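PDB 3G7N: lipase, which hydrolyses triacylglycerols and related acylglycerol lipids, releasing free fatty acids, as a secreted alkaline fungal lipase of the alpha/beta-hydrolase superfamily. Local coordinates for residues 56-62 with 123-129; 111-115 with 144-149; 191-195 with 224-230; 1-7 with 217-221; 40-45 with 101-106. All coordinates share one frame. Where two conformers were deposited one is given. Numbering follows the deposited sequence.

Contact 1. Residues 56-62 with 123-129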
# COMPACT_ATOMS: atom_id res chain seq x y z
N LYS A 56 -17.69 -4.72 5.05
CA LYS A 56 -17.35 -5.61 6.16
C LYS A 56 -15.84 -5.81 6.26
O LYS A 56 -15.32 -6.92 6.31
CB LYS A 56 -18.09 -6.95 6.04
CG LYS A 56 -19.61 -6.80 6.14
CD LYS A 56 -20.29 -8.18 6.16
CE LYS A 56 -21.75 -8.09 6.60
NZ LYS A 56 -22.54 -7.16 5.75
N THR A 57 -15.16 -4.66 6.31
CA THR A 57 -13.70 -4.68 6.46
C THR A 57 -13.25 -3.80 7.60
O THR A 57 -13.94 -2.85 8.00
CB THR A 57 -12.96 -4.21 5.20
OG1 THR A 57 -13.36 -2.87 4.91
CG2 THR A 57 -13.19 -5.15 4.03
N ILE A 58 -12.07 -4.14 8.10
CA ILE A 58 -11.29 -3.29 8.99
C ILE A 58 -10.08 -2.85 8.19
O ILE A 58 -9.40 -3.69 7.58
CB ILE A 58 -10.87 -4.09 10.23
CG1 ILE A 58 -12.11 -4.43 11.05
CG2 ILE A 58 -9.82 -3.34 11.06
CD1 ILE A 58 -11.93 -5.59 12.01
N ALA A 59 -9.90 -1.53 8.09
CA ALA A 59 -9.00 -0.92 7.10
C ALA A 59 -7.88 -0.14 7.78
O ALA A 59 -8.11 0.58 8.75
CB ALA A 59 -9.78 0.03 6.21
N VAL A 60 -6.69 -0.29 7.22
CA VAL A 60 -5.52 0.51 7.56
C VAL A 60 -5.10 1.32 6.33
O VAL A 60 -4.73 0.73 5.30
CB VAL A 60 -4.34 -0.39 7.99
CG1 VAL A 60 -3.12 0.45 8.31
CG2 VAL A 60 -4.73 -1.29 9.20
N ILE A 61 -5.21 2.64 6.42
CA ILE A 61 -5.01 3.50 5.26
C ILE A 61 -3.82 4.41 5.57
O ILE A 61 -3.87 5.18 6.53
CB ILE A 61 -6.24 4.37 4.98
CG1 ILE A 61 -7.51 3.53 4.85
CG2 ILE A 61 -6.03 5.18 3.70
CD1 ILE A 61 -8.80 4.36 4.84
N MET A 62 -2.74 4.25 4.82
CA MET A 62 -1.51 4.99 5.09
C MET A 62 -1.34 6.14 4.12
O MET A 62 -1.54 5.99 2.91
CB MET A 62 -0.31 4.07 4.99
CG MET A 62 -0.34 2.92 6.02
SD MET A 62 -0.65 3.43 7.75
CE MET A 62 0.84 4.38 8.08
N ASP A 123 -16.62 -10.69 12.28
CA ASP A 123 -16.85 -11.25 10.95
C ASP A 123 -16.22 -10.43 9.81
O ASP A 123 -16.30 -10.82 8.65
CB ASP A 123 -18.35 -11.40 10.69
CG ASP A 123 -19.09 -10.07 10.79
OD1 ASP A 123 -18.92 -9.33 11.81
OD2 ASP A 123 -19.92 -9.81 9.89
N TYR A 124 -15.63 -9.28 10.15
CA TYR A 124 -15.04 -8.43 9.11
C TYR A 124 -13.68 -8.96 8.66
O TYR A 124 -12.99 -9.64 9.40
CB TYR A 124 -14.89 -7.01 9.64
CG TYR A 124 -16.18 -6.20 9.65
CD1 TYR A 124 -17.44 -6.82 9.68
CD2 TYR A 124 -16.14 -4.82 9.74
CE1 TYR A 124 -18.59 -6.07 9.84
CE2 TYR A 124 -17.28 -4.07 9.85
CZ TYR A 124 -18.51 -4.70 9.86
OH TYR A 124 -19.67 -3.94 9.98
N THR A 125 -13.34 -8.72 7.40
CA THR A 125 -12.01 -9.07 6.89
C THR A 125 -11.10 -7.82 6.96
O THR A 125 -11.56 -6.74 7.39
CB THR A 125 -12.10 -9.57 5.44
OG1 THR A 125 -12.66 -8.55 4.60
CG2 THR A 125 -13.01 -10.84 5.37
N LEU A 126 -9.84 -7.97 6.59
CA LEU A 126 -8.84 -6.89 6.73
C LEU A 126 -8.47 -6.33 5.37
O LEU A 126 -8.37 -7.05 4.37
CB LEU A 126 -7.59 -7.42 7.42
CG LEU A 126 -7.81 -8.08 8.78
CD1 LEU A 126 -6.47 -8.50 9.38
CD2 LEU A 126 -8.55 -7.14 9.74
N GLU A 127 -8.15 -5.04 5.37
CA GLU A 127 -7.57 -4.42 4.19
C GLU A 127 -6.57 -3.35 4.58
O GLU A 127 -6.68 -2.72 5.63
CB GLU A 127 -8.64 -3.86 3.27
CG GLU A 127 -9.42 -2.71 3.82
CD GLU A 127 -10.46 -2.18 2.84
OE1 GLU A 127 -10.18 -2.19 1.61
OE2 GLU A 127 -11.49 -1.65 3.28
N ALA A 128 -5.57 -3.17 3.72
CA ALA A 128 -4.57 -2.10 3.89
C ALA A 128 -4.38 -1.43 2.55
O ALA A 128 -4.44 -2.08 1.51
CB ALA A 128 -3.27 -2.70 4.35
N VAL A 129 -4.17 -0.12 2.57
CA VAL A 129 -4.09 0.64 1.32
C VAL A 129 -3.28 1.91 1.54
O VAL A 129 -3.31 2.49 2.63
CB VAL A 129 -5.51 0.99 0.82
CG1 VAL A 129 -6.30 1.74 1.86
CG2 VAL A 129 -5.49 1.74 -0.47
O HOH W 1 -15.45 -8.58 3.95
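Six backbone hydrogen bonds join residues 56-62 to 125-129 in parallel register, Thr57 beside Thr125 through Ile61 beside Val129. The shortest runs from Ile58 N to Thr125 O at 2.7 Å; Thr125 N to Lys56 O, Glu127 N to Ile58 O, Val60 N to Glu127 O, Val129 N to Val60 O and Met62 N to Val129 O each measure 2.9 Å. A side-chain bond reinforces this ladder: Thr57 OG1 donates to Glu127 OE2 at 2.8 Å, and the same carboxylate forms a salt bridge with Arg13 of helix 8-23, so a buried acid is paired on the sheet face shared with Ala59, Ile61 and Val129. At the Lys56 end, water 1 bridges Lys56 O and Thr125 OG1, 2.9 Å from each. These are neighbouring strands in the central sheet of the alpha/beta-hydrolase fold, and 125-131 leads directly into the nucleophile elbow bearing Ser132. The connection between them includes helix 97-120, packed on the sheet, making a beta-alpha-beta crossover. Ile58 and Val60 pack against that helix, with Ile58 CB 3.9 Å from Leu126 CD2; on the opposite face, that of Glu127, Ile61 CG1 meets Val129 CG1 at 3.7 Å, against helix 8-23. Lys56, with Thr57 part of a G1 bulge opposite Ser52, sets its CA over the Tyr124 ring, 3.6 Å from the centroid, a CH-pi contact.

Contact 2. Residues 111-115 with 144-149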
# COMPACT_ATOMS: atom_id res chain seq x y z
N ILE A 111 -1.62 -2.33 15.12
CA ILE A 111 -2.01 -3.68 15.51
C ILE A 111 -3.00 -3.67 16.69
O ILE A 111 -3.99 -4.40 16.69
CB ILE A 111 -0.78 -4.57 15.83
CG1 ILE A 111 0.13 -4.70 14.60
CG2 ILE A 111 -1.21 -5.94 16.31
CD1 ILE A 111 -0.52 -5.27 13.37
N THR A 112 -2.75 -2.82 17.67
CA THR A 112 -3.63 -2.71 18.83
C THR A 112 -5.04 -2.28 18.43
O THR A 112 -6.03 -2.86 18.88
CB THR A 112 -3.06 -1.74 19.87
OG1 THR A 112 -1.83 -2.28 20.37
CG2 THR A 112 -4.01 -1.57 21.05
N GLU A 113 -5.15 -1.31 17.54
CA GLU A 113 -6.46 -0.83 17.12
C GLU A 113 -7.16 -1.86 16.25
O GLU A 113 -8.36 -2.11 16.42
CB GLU A 113 -6.36 0.51 16.39
CG GLU A 113 -7.69 1.02 15.87
CD GLU A 113 -8.69 1.39 16.96
OE1 GLU A 113 -8.32 1.45 18.16
OE2 GLU A 113 -9.83 1.77 16.61
N VAL A 114 -6.43 -2.52 15.36
CA VAL A 114 -7.05 -3.57 14.56
C VAL A 114 -7.59 -4.69 15.46
O VAL A 114 -8.70 -5.20 15.23
CB VAL A 114 -6.08 -4.11 13.48
CG1 VAL A 114 -6.67 -5.36 12.79
CG2 VAL A 114 -5.74 -3.02 12.46
N LYS A 115 -6.84 -5.06 16.49
CA LYS A 115 -7.29 -6.11 17.40
C LYS A 115 -8.55 -5.69 18.15
O LYS A 115 -9.50 -6.48 18.26
CB LYS A 115 -6.18 -6.47 18.38
CG LYS A 115 -6.47 -7.72 19.20
CD LYS A 115 -5.37 -7.94 20.24
CE LYS A 115 -5.56 -9.29 20.94
NZ LYS A 115 -4.35 -9.69 21.72
N ALA A 144 2.66 -7.43 8.23
CA ALA A 144 2.36 -7.21 9.64
C ALA A 144 0.99 -7.78 9.98
O ALA A 144 0.80 -8.38 11.04
CB ALA A 144 2.41 -5.72 9.97
N LEU A 145 -0.01 -7.47 9.16
CA LEU A 145 -1.37 -7.94 9.41
C LEU A 145 -1.49 -9.46 9.22
O LEU A 145 -2.18 -10.13 9.99
CB LEU A 145 -2.37 -7.18 8.52
CG LEU A 145 -2.50 -5.68 8.78
CD1 LEU A 145 -3.32 -5.05 7.66
CD2 LEU A 145 -3.14 -5.41 10.16
N ALA A 146 -0.90 -9.99 8.15
CA ALA A 146 -0.97 -11.44 7.91
C ALA A 146 -0.38 -12.21 9.07
O ALA A 146 -0.93 -13.25 9.47
CB ALA A 146 -0.23 -11.79 6.62
N GLN A 147 0.73 -11.72 9.61
CA GLN A 147 1.44 -12.43 10.67
C GLN A 147 0.73 -12.28 12.01
O GLN A 147 0.68 -13.24 12.81
CB GLN A 147 2.87 -11.90 10.77
CG GLN A 147 3.75 -12.33 9.62
CD GLN A 147 4.37 -13.68 9.86
OE1 GLN A 147 4.20 -14.60 9.05
NE2 GLN A 147 5.16 -13.78 10.90
N ASN A 148 0.17 -11.10 12.28
CA ASN A 148 -0.53 -10.89 13.55
C ASN A 148 -1.94 -11.44 13.58
O ASN A 148 -2.44 -11.82 14.65
CB ASN A 148 -0.55 -9.41 13.91
CG ASN A 148 0.73 -8.96 14.60
OD1 ASN A 148 0.87 -9.11 15.82
ND2 ASN A 148 1.71 -8.49 13.83
N PHE A 149 -2.58 -11.56 12.42
CA PHE A 149 -3.98 -11.96 12.33
C PHE A 149 -4.16 -13.06 11.27
O PHE A 149 -4.88 -12.88 10.29
CB PHE A 149 -4.88 -10.74 12.05
CG PHE A 149 -4.68 -9.61 13.02
CD1 PHE A 149 -5.09 -9.74 14.34
CD2 PHE A 149 -4.12 -8.41 12.61
CE1 PHE A 149 -4.89 -8.73 15.24
CE2 PHE A 149 -3.92 -7.39 13.51
CZ PHE A 149 -4.34 -7.53 14.82
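Apolar side chains fill the gap between two helices here, 97-120 and 133-148, where both lie on one face of the central sheet. The short segments 111-115 and 144-148 run at 55° to each other with axes 11.5 Å apart, a separation filled by Ile111, Val114, Leu145 and Phe149, the last being the first residue to leave helical geometry at the end of the second helix. Its ring reaches Ile111 and Val114: Phe149 CE2 lies 3.5 Å from Val114 CG1, Phe149 CZ lies 3.8 Å from Ile111 CG2, and Ile111 O approaches the ring edge. In this alpha/beta-hydrolase fold, 133-148 is the helix that follows the nucleophile strand 125-131. Toward that sheet, Leu145 CD2 touches Ile111 CD1 at 4.1 Å and Val114 CG2 at 4.2 Å, while Val114 and Phe149 also rest on Leu126. Nearer the surface, Asn148 ND2 bonds back to Ala144 O at 2.9 Å and also to Ser85 O, leaving Asn148 OD1 3.8 Å from Ile111 CG2.

Contact 3. Residues 191-195 with 224-230. With SO4 (sulfate ion), chain D.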
# COMPACT_ATOMS: atom_id res chain seq x y z
N PRO A 191 7.56 3.03 -9.34
CA PRO A 191 7.72 1.58 -9.18
C PRO A 191 8.99 1.04 -9.79
O PRO A 191 9.34 -0.12 -9.53
CB PRO A 191 6.50 1.00 -9.88
CG PRO A 191 5.46 2.08 -9.74
CD PRO A 191 6.24 3.37 -9.93
N ASN A 192 9.70 1.86 -10.56
CA ASN A 192 10.96 1.43 -11.22
C ASN A 192 12.18 1.82 -10.42
O ASN A 192 13.31 1.50 -10.80
CB ASN A 192 11.02 2.04 -12.63
CG ASN A 192 9.92 1.52 -13.51
OD1 ASN A 192 9.49 0.37 -13.36
ND2 ASN A 192 9.44 2.34 -14.43
N MET A 193 11.99 2.52 -9.31
CA MET A 193 13.11 2.84 -8.45
C MET A 193 13.71 1.58 -7.88
O MET A 193 12.98 0.63 -7.57
CB MET A 193 12.69 3.77 -7.34
CG MET A 193 12.33 5.15 -7.85
SD MET A 193 11.58 6.25 -6.63
CE MET A 193 13.03 6.65 -5.66
N TYR A 194 15.04 1.55 -7.78
CA TYR A 194 15.77 0.50 -7.06
C TYR A 194 15.78 -0.81 -7.85
O TYR A 194 16.09 -1.86 -7.29
CB TYR A 194 15.25 0.30 -5.61
CG TYR A 194 15.02 1.59 -4.86
CD1 TYR A 194 15.95 2.62 -4.89
CD2 TYR A 194 13.82 1.80 -4.17
CE1 TYR A 194 15.72 3.81 -4.23
CE2 TYR A 194 13.61 2.97 -3.46
CZ TYR A 194 14.51 4.00 -3.58
OH TYR A 194 14.30 5.14 -2.82
N SER A 195 15.46 -0.75 -9.14
CA SER A 195 15.47 -1.91 -10.02
C SER A 195 16.83 -2.20 -10.66
O SER A 195 17.01 -3.23 -11.29
CB SER A 195 14.42 -1.76 -11.12
OG SER A 195 14.67 -0.61 -11.90
N ARG A 224 7.63 -7.55 -13.13
CA ARG A 224 8.24 -6.53 -13.98
C ARG A 224 7.78 -6.72 -15.43
O ARG A 224 8.59 -6.63 -16.37
CB ARG A 224 9.76 -6.60 -13.86
CG ARG A 224 10.27 -6.43 -12.43
CD ARG A 224 10.02 -5.03 -11.88
NE ARG A 224 10.88 -4.06 -12.56
CZ ARG A 224 10.66 -2.75 -12.63
NH1 ARG A 224 9.54 -2.23 -12.13
NH2 ARG A 224 11.54 -1.97 -13.23
N ASP A 225 6.48 -6.90 -15.62
CA ASP A 225 5.89 -6.98 -16.96
C ASP A 225 6.22 -5.71 -17.73
O ASP A 225 5.95 -4.60 -17.25
CB ASP A 225 4.37 -7.12 -16.82
CG ASP A 225 3.69 -7.53 -18.11
OD1 ASP A 225 4.11 -7.06 -19.20
OD2 ASP A 225 2.65 -8.20 -18.02
N LYS A 226 6.79 -5.84 -18.93
CA LYS A 226 7.19 -4.67 -19.71
C LYS A 226 6.01 -3.94 -20.34
O LYS A 226 6.14 -2.80 -20.81
CB LYS A 226 8.24 -5.04 -20.77
CG LYS A 226 9.55 -5.57 -20.18
CD LYS A 226 10.14 -4.64 -19.12
CE LYS A 226 11.40 -5.24 -18.47
NZ LYS A 226 11.12 -6.19 -17.34
N SER A 227 4.82 -4.51 -20.21
CA SER A 227 3.60 -3.80 -20.57
C SER A 227 3.05 -2.94 -19.43
O SER A 227 2.11 -2.19 -19.62
CB SER A 227 2.52 -4.76 -21.04
OG SER A 227 2.91 -5.37 -22.26
N CYS A 228 3.67 -3.05 -18.26
CA CYS A 228 3.21 -2.28 -17.11
C CYS A 228 4.35 -1.33 -16.70
O CYS A 228 5.01 -0.75 -17.57
CB CYS A 228 2.76 -3.22 -15.98
SG CYS A 228 1.44 -4.35 -16.51
N SER A 229 4.51 -1.07 -15.41
CA SER A 229 5.46 -0.03 -14.98
C SER A 229 6.87 -0.26 -15.57
O SER A 229 7.55 0.69 -15.98
CB SER A 229 5.51 0.09 -13.45
OG SER A 229 5.75 -1.16 -12.81
N ALA A 230 7.37 -1.50 -15.50
CA ALA A 230 8.77 -1.76 -15.82
C ALA A 230 9.13 -1.30 -17.22
O ALA A 230 10.30 -1.02 -17.50
CB ALA A 230 9.09 -3.24 -15.66
S SO4 D . 2.44 -2.66 -24.54
O1 SO4 D . 1.42 -3.70 -24.33
O2 SO4 D . 3.76 -3.30 -24.65
O3 SO4 D . 2.16 -1.92 -25.76
O4 SO4 D . 2.45 -1.75 -23.39
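Beside Asp188 and His241, the charge-relay members of the catalytic triad with Ser132, two loops are clasped together through the side chain of Asn192. Both ends of its amide are used: Asn192 ND2 donates to Ser229 O at 2.9 Å and also reaches Met234 O, while Asn192 OD1 receives Arg224 NH1 at 2.9 Å and, weakly, Arg224 NH2 at 3.1 Å. The guanidinium thus meets the amide oxygen edge-on, and Arg224 NH2 lies 3.6 Å from Ser195 CB. Pro191 CB packs 3.7 Å from Ser229 OG, whose hydrogen bond goes to Glu207, and the proline ring lies close to the side chains of Asp188 and His241, so the contact borders the charge relay. Each loop is shaped by its own turn. Asn192 to Ser195 is a type II turn, with Ser195 OG donating to Asn192 O at 2.7 Å; Asp225 to Cys228 is type I, and Asp225 OD1 takes Ser227 N at 2.8 Å in an Asx turn. Lys226 NZ folds back to Arg224 O at 2.7 Å. A sulfate, probably from the crystallisation liquor, sits 3.0 Å from Ser227 OG through its O1. Residues 191-195 belong to the connection between strands 179-185 and 206-210, whereas 224-230 follows strand 218-219 and is tied by the Cys228-Cys220 disulfide to the residue just after it; Pro191 and Ser229 both rest on Asn184 of strand 179-185.

Contact 4. Residues 1-7 with 217-221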
# COMPACT_ATOMS: atom_id res chain seq x y z
N ALA A 1 0.84 -8.80 -19.94
CA ALA A 1 -0.38 -8.30 -19.25
C ALA A 1 -1.62 -8.68 -20.03
O ALA A 1 -1.56 -8.88 -21.25
CB ALA A 1 -0.30 -6.79 -19.09
N THR A 2 -2.76 -8.70 -19.36
CA THR A 2 -4.04 -9.04 -19.99
C THR A 2 -5.15 -8.14 -19.46
O THR A 2 -5.12 -7.68 -18.31
CB THR A 2 -4.41 -10.51 -19.72
OG1 THR A 2 -4.48 -10.74 -18.31
CG2 THR A 2 -3.38 -11.43 -20.31
N ALA A 3 -6.12 -7.83 -20.30
CA ALA A 3 -7.23 -7.00 -19.89
C ALA A 3 -7.90 -7.54 -18.63
O ALA A 3 -8.20 -8.74 -18.52
CB ALA A 3 -8.25 -6.87 -21.03
N ASP A 4 -8.16 -6.65 -17.68
CA ASP A 4 -8.83 -7.03 -16.45
C ASP A 4 -9.65 -5.86 -15.92
O ASP A 4 -9.38 -5.32 -14.84
CB ASP A 4 -7.83 -7.54 -15.40
CG ASP A 4 -8.51 -8.30 -14.27
OD1 ASP A 4 -9.76 -8.38 -14.24
OD2 ASP A 4 -7.80 -8.76 -13.35
N ALA A 5 -10.64 -5.44 -16.71
CA ALA A 5 -11.52 -4.34 -16.34
C ALA A 5 -12.17 -4.56 -14.97
O ALA A 5 -12.46 -3.61 -14.24
CB ALA A 5 -12.60 -4.11 -17.42
N ALA A 6 -12.44 -5.82 -14.65
CA ALA A 6 -13.13 -6.15 -13.41
C ALA A 6 -12.35 -5.73 -12.16
O ALA A 6 -12.94 -5.57 -11.10
CB ALA A 6 -13.44 -7.64 -13.36
N ALA A 7 -11.03 -5.58 -12.30
CA ALA A 7 -10.16 -5.15 -11.20
C ALA A 7 -10.31 -3.67 -10.88
O ALA A 7 -9.86 -3.21 -9.82
CB ALA A 7 -8.71 -5.47 -11.52
N THR A 217 -7.49 -0.97 -17.88
CA THR A 217 -6.93 -1.70 -16.74
C THR A 217 -6.47 -3.10 -17.10
O THR A 217 -7.23 -3.87 -17.72
CB THR A 217 -7.93 -1.77 -15.58
OG1 THR A 217 -8.21 -0.45 -15.12
CG2 THR A 217 -7.36 -2.60 -14.43
N VAL A 218 -5.23 -3.42 -16.78
CA VAL A 218 -4.68 -4.72 -17.04
C VAL A 218 -4.15 -5.39 -15.78
O VAL A 218 -3.75 -4.71 -14.82
CB VAL A 218 -3.57 -4.68 -18.12
CG1 VAL A 218 -4.15 -4.15 -19.44
CG2 VAL A 218 -2.40 -3.81 -17.67
N LYS A 219 -4.13 -6.72 -15.79
CA LYS A 219 -3.41 -7.51 -14.81
C LYS A 219 -2.09 -7.93 -15.40
O LYS A 219 -2.03 -8.49 -16.49
CB LYS A 219 -4.22 -8.75 -14.44
CG LYS A 219 -3.57 -9.65 -13.42
CD LYS A 219 -4.42 -10.90 -13.16
CE LYS A 219 -4.00 -11.61 -11.89
NZ LYS A 219 -4.95 -12.70 -11.52
N CYS A 220 -1.01 -7.60 -14.70
CA CYS A 220 0.33 -7.77 -15.22
C CYS A 220 0.86 -9.16 -14.90
O CYS A 220 0.43 -9.80 -13.94
CB CYS A 220 1.24 -6.71 -14.61
SG CYS A 220 0.60 -5.03 -14.76
N GLU A 221 1.79 -9.63 -15.72
CA GLU A 221 2.41 -10.93 -15.52
C GLU A 221 3.73 -10.80 -14.78
O GLU A 221 4.64 -10.12 -15.25
CB GLU A 221 2.65 -11.61 -16.88
CG GLU A 221 1.43 -11.64 -17.79
CD GLU A 221 1.80 -11.96 -19.24
OE1 GLU A 221 2.81 -12.66 -19.45
OE2 GLU A 221 1.05 -11.54 -20.16
O HOH W 2 -1.91 -11.23 -16.70
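Charge pairing comes first: the N-terminal amino group, Ala1 N, forms a salt bridge with Glu221 OE2 at 2.8 Å and is also hydrogen-bonded to Asp225, so two carboxylates hold the start of the chain. Backbone bonds then pair residues 2-3 with 218-219 as antiparallel strands. Thr2 and Lys219 are the hydrogen-bonded pair, Thr2 N to Lys219 O at 3.0 Å and Lys219 N to Thr2 O at 2.9 Å; Ala3 and Val218 form the non-hydrogen-bonded pair, with CA atoms 4.5 Å apart. Beyond them Asp4 N reaches Thr217 O at 2.9 Å, after which Ala7 N bonds to Asp4 O at 3.0 Å as the chain turns toward helix 8-23. One water joins the side chain and backbone of the facing pair: water 2 lies 3.1 Å from Thr2 OG1 and donates to Lys219 O at 2.8 Å. Apolar packing is slight, as suits a surface contact, chiefly Ala1 CB against Val218 CG2 at 3.9 Å and Ala7 CB against Thr217 CG2 at 4.3 Å. Asp4 OD2 approaches Lys219 CB at 3.7 Å, a contact with the aliphatic start of that side chain. Strand 2-3 is thereby added as the outermost strand at one edge of the central sheet; 218-219 lies between it and strand 206-210, whose Tyr208 touches Asp4, Ala7 and Lys219, and the Cys220-Cys228 disulfide fastens the adjoining loop.

Contact 5. Residues 40-45 with 101-106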
# COMPACT_ATOMS: atom_id res chain seq x y z
N ASP A 40 2.99 9.83 13.36
CA ASP A 40 4.37 9.96 13.86
C ASP A 40 5.10 11.18 13.25
O ASP A 40 5.36 11.22 12.05
CB ASP A 40 5.18 8.68 13.60
CG ASP A 40 6.53 8.69 14.31
OD1 ASP A 40 6.55 8.80 15.55
OD2 ASP A 40 7.56 8.75 13.60
N LEU A 41 5.35 12.17 14.10
CA LEU A 41 5.85 13.48 13.68
C LEU A 41 7.22 13.37 13.01
O LEU A 41 7.45 13.94 11.94
CB LEU A 41 5.95 14.40 14.90
CG LEU A 41 4.67 14.66 15.70
CD1 LEU A 41 4.95 14.68 17.20
CD2 LEU A 41 4.03 15.96 15.26
N VAL A 42 8.11 12.63 13.65
CA VAL A 42 9.52 12.59 13.26
C VAL A 42 9.73 11.88 11.93
O VAL A 42 10.46 12.39 11.06
CB VAL A 42 10.38 11.91 14.36
CG1 VAL A 42 10.45 12.80 15.58
CG2 VAL A 42 9.80 10.56 14.73
N THR A 43 8.95 10.82 11.71
CA THR A 43 8.95 10.12 10.44
C THR A 43 7.86 10.65 9.50
O THR A 43 7.78 10.25 8.33
CB THR A 43 8.80 8.59 10.65
OG1 THR A 43 7.51 8.30 11.21
CG2 THR A 43 9.87 8.08 11.61
N ASP A 44 7.13 11.66 9.96
CA ASP A 44 5.99 12.21 9.24
C ASP A 44 5.06 11.11 8.71
O ASP A 44 4.54 11.21 7.60
CB ASP A 44 6.47 13.11 8.09
CG ASP A 44 5.36 13.96 7.49
OD1 ASP A 44 4.44 14.36 8.25
OD2 ASP A 44 5.36 14.15 6.26
N THR A 45 4.83 10.09 9.54
CA THR A 45 3.97 8.94 9.18
C THR A 45 2.55 9.24 9.62
O THR A 45 2.33 9.61 10.77
CB THR A 45 4.41 7.64 9.89
OG1 THR A 45 5.79 7.37 9.61
CG2 THR A 45 3.56 6.45 9.42
N ARG A 101 11.62 2.04 9.30
CA ARG A 101 11.58 2.97 10.41
C ARG A 101 10.20 3.61 10.63
O ARG A 101 9.67 3.54 11.74
CB ARG A 101 12.68 4.04 10.28
CG ARG A 101 12.77 4.97 11.47
CD ARG A 101 14.18 5.58 11.56
NE ARG A 101 14.21 6.69 12.52
CZ ARG A 101 13.90 7.94 12.23
NH1 ARG A 101 13.63 8.28 10.97
NH2 ARG A 101 13.95 8.88 13.16
N PRO A 102 9.62 4.24 9.60
CA PRO A 102 8.28 4.79 9.81
C PRO A 102 7.24 3.72 10.15
O PRO A 102 6.41 3.95 11.02
CB PRO A 102 7.96 5.49 8.48
CG PRO A 102 8.95 4.94 7.48
CD PRO A 102 10.19 4.65 8.30
N TRP A 103 7.27 2.57 9.48
CA TRP A 103 6.28 1.54 9.85
C TRP A 103 6.43 1.12 11.31
O TRP A 103 5.46 1.01 12.05
CB TRP A 103 6.36 0.32 8.94
CG TRP A 103 5.34 -0.70 9.31
CD1 TRP A 103 5.53 -1.81 10.11
CD2 TRP A 103 3.91 -0.54 9.21
NE1 TRP A 103 4.32 -2.36 10.46
CE2 TRP A 103 3.32 -1.62 9.88
CE3 TRP A 103 3.08 0.39 8.54
CZ2 TRP A 103 1.94 -1.77 9.99
CZ3 TRP A 103 1.71 0.22 8.60
CH2 TRP A 103 1.15 -0.87 9.31
N SER A 104 7.67 0.87 11.75
CA SER A 104 7.90 0.37 13.10
C SER A 104 7.46 1.38 14.14
O SER A 104 7.01 1.00 15.22
CB SER A 104 9.37 0.01 13.28
OG SER A 104 10.18 1.17 13.31
N ALA A 105 7.46 2.66 13.78
CA ALA A 105 6.99 3.71 14.68
C ALA A 105 5.50 3.58 14.99
O ALA A 105 5.06 3.96 16.08
CB ALA A 105 7.30 5.09 14.13
N VAL A 106 4.71 3.12 14.01
CA VAL A 106 3.25 3.09 14.14
C VAL A 106 2.70 1.68 14.26
O VAL A 106 1.51 1.51 14.55
CB VAL A 106 2.55 3.81 12.96
CG1 VAL A 106 2.92 5.31 12.95
CG2 VAL A 106 2.90 3.16 11.62
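Thr43 and Thr45, which give up the most surface here, press the turn between strands 32-40 and 45-52 against the first half of helix 97-120. Thr43 sits over Pro102, with Thr43 CB 3.9 Å from Pro102 CB, and Thr43 CG2 lies 3.8 Å from Arg101 NH1, over one face of the guanidinium. Thr45 spans one turn, from Pro102 to Val106: Thr45 OG1 comes within 3.1 Å of Pro102 CB, and Thr45 CG2 packs 3.8 Å from Val106 CG1. Pro102 itself lies where the helix is kinked, its nitrogen making no bond to the preceding turn. Asp40 completes the patch, with Asp40 CG 3.7 Å from Ala105 CB. The hairpin closes through Asp40 N to Thr45 O at 2.7 Å and Thr45 N to Asp40 O at 2.8 Å, Asp44 and Thr45 forming a G1 bulge opposite Asp40. Within it Asp40 OD2 accepts Thr43 N at 3.1 Å, an Asx motif, and Thr43 OG1 at a very short 2.4 Å; Thr45 OG1 in turn donates to Thr43 OG1 at 2.5 Å. The side chains of Asp40, Thr43 and Thr45 thus bond to one another, so the turn meets the helix through van der Waals packing, the hydroxyl of Thr45 included.

From the N terminus, contact 4 closes the widest loop, bringing residues 1-7 to 217-221 and enclosing contacts 1, 2 and 5. Contact 5 opens next at the 40-45 hairpin and ends on helix 97-120; contact 1 opens before it closes, so the two cross, meeting where Met62 packs on Thr45, Trp103 and Val106. Contact 2 starts farther along the same helix, in series with contact 5, and crosses contact 1, with Leu126 and Ala128 packing against its helices. Contact 3 opens later, on the opposite side of the chain's centre from contacts 1 and 2, and crosses contact 4; together, through a shared disulfide, they tie the N terminus at the sheet edge to the loops beside the triad.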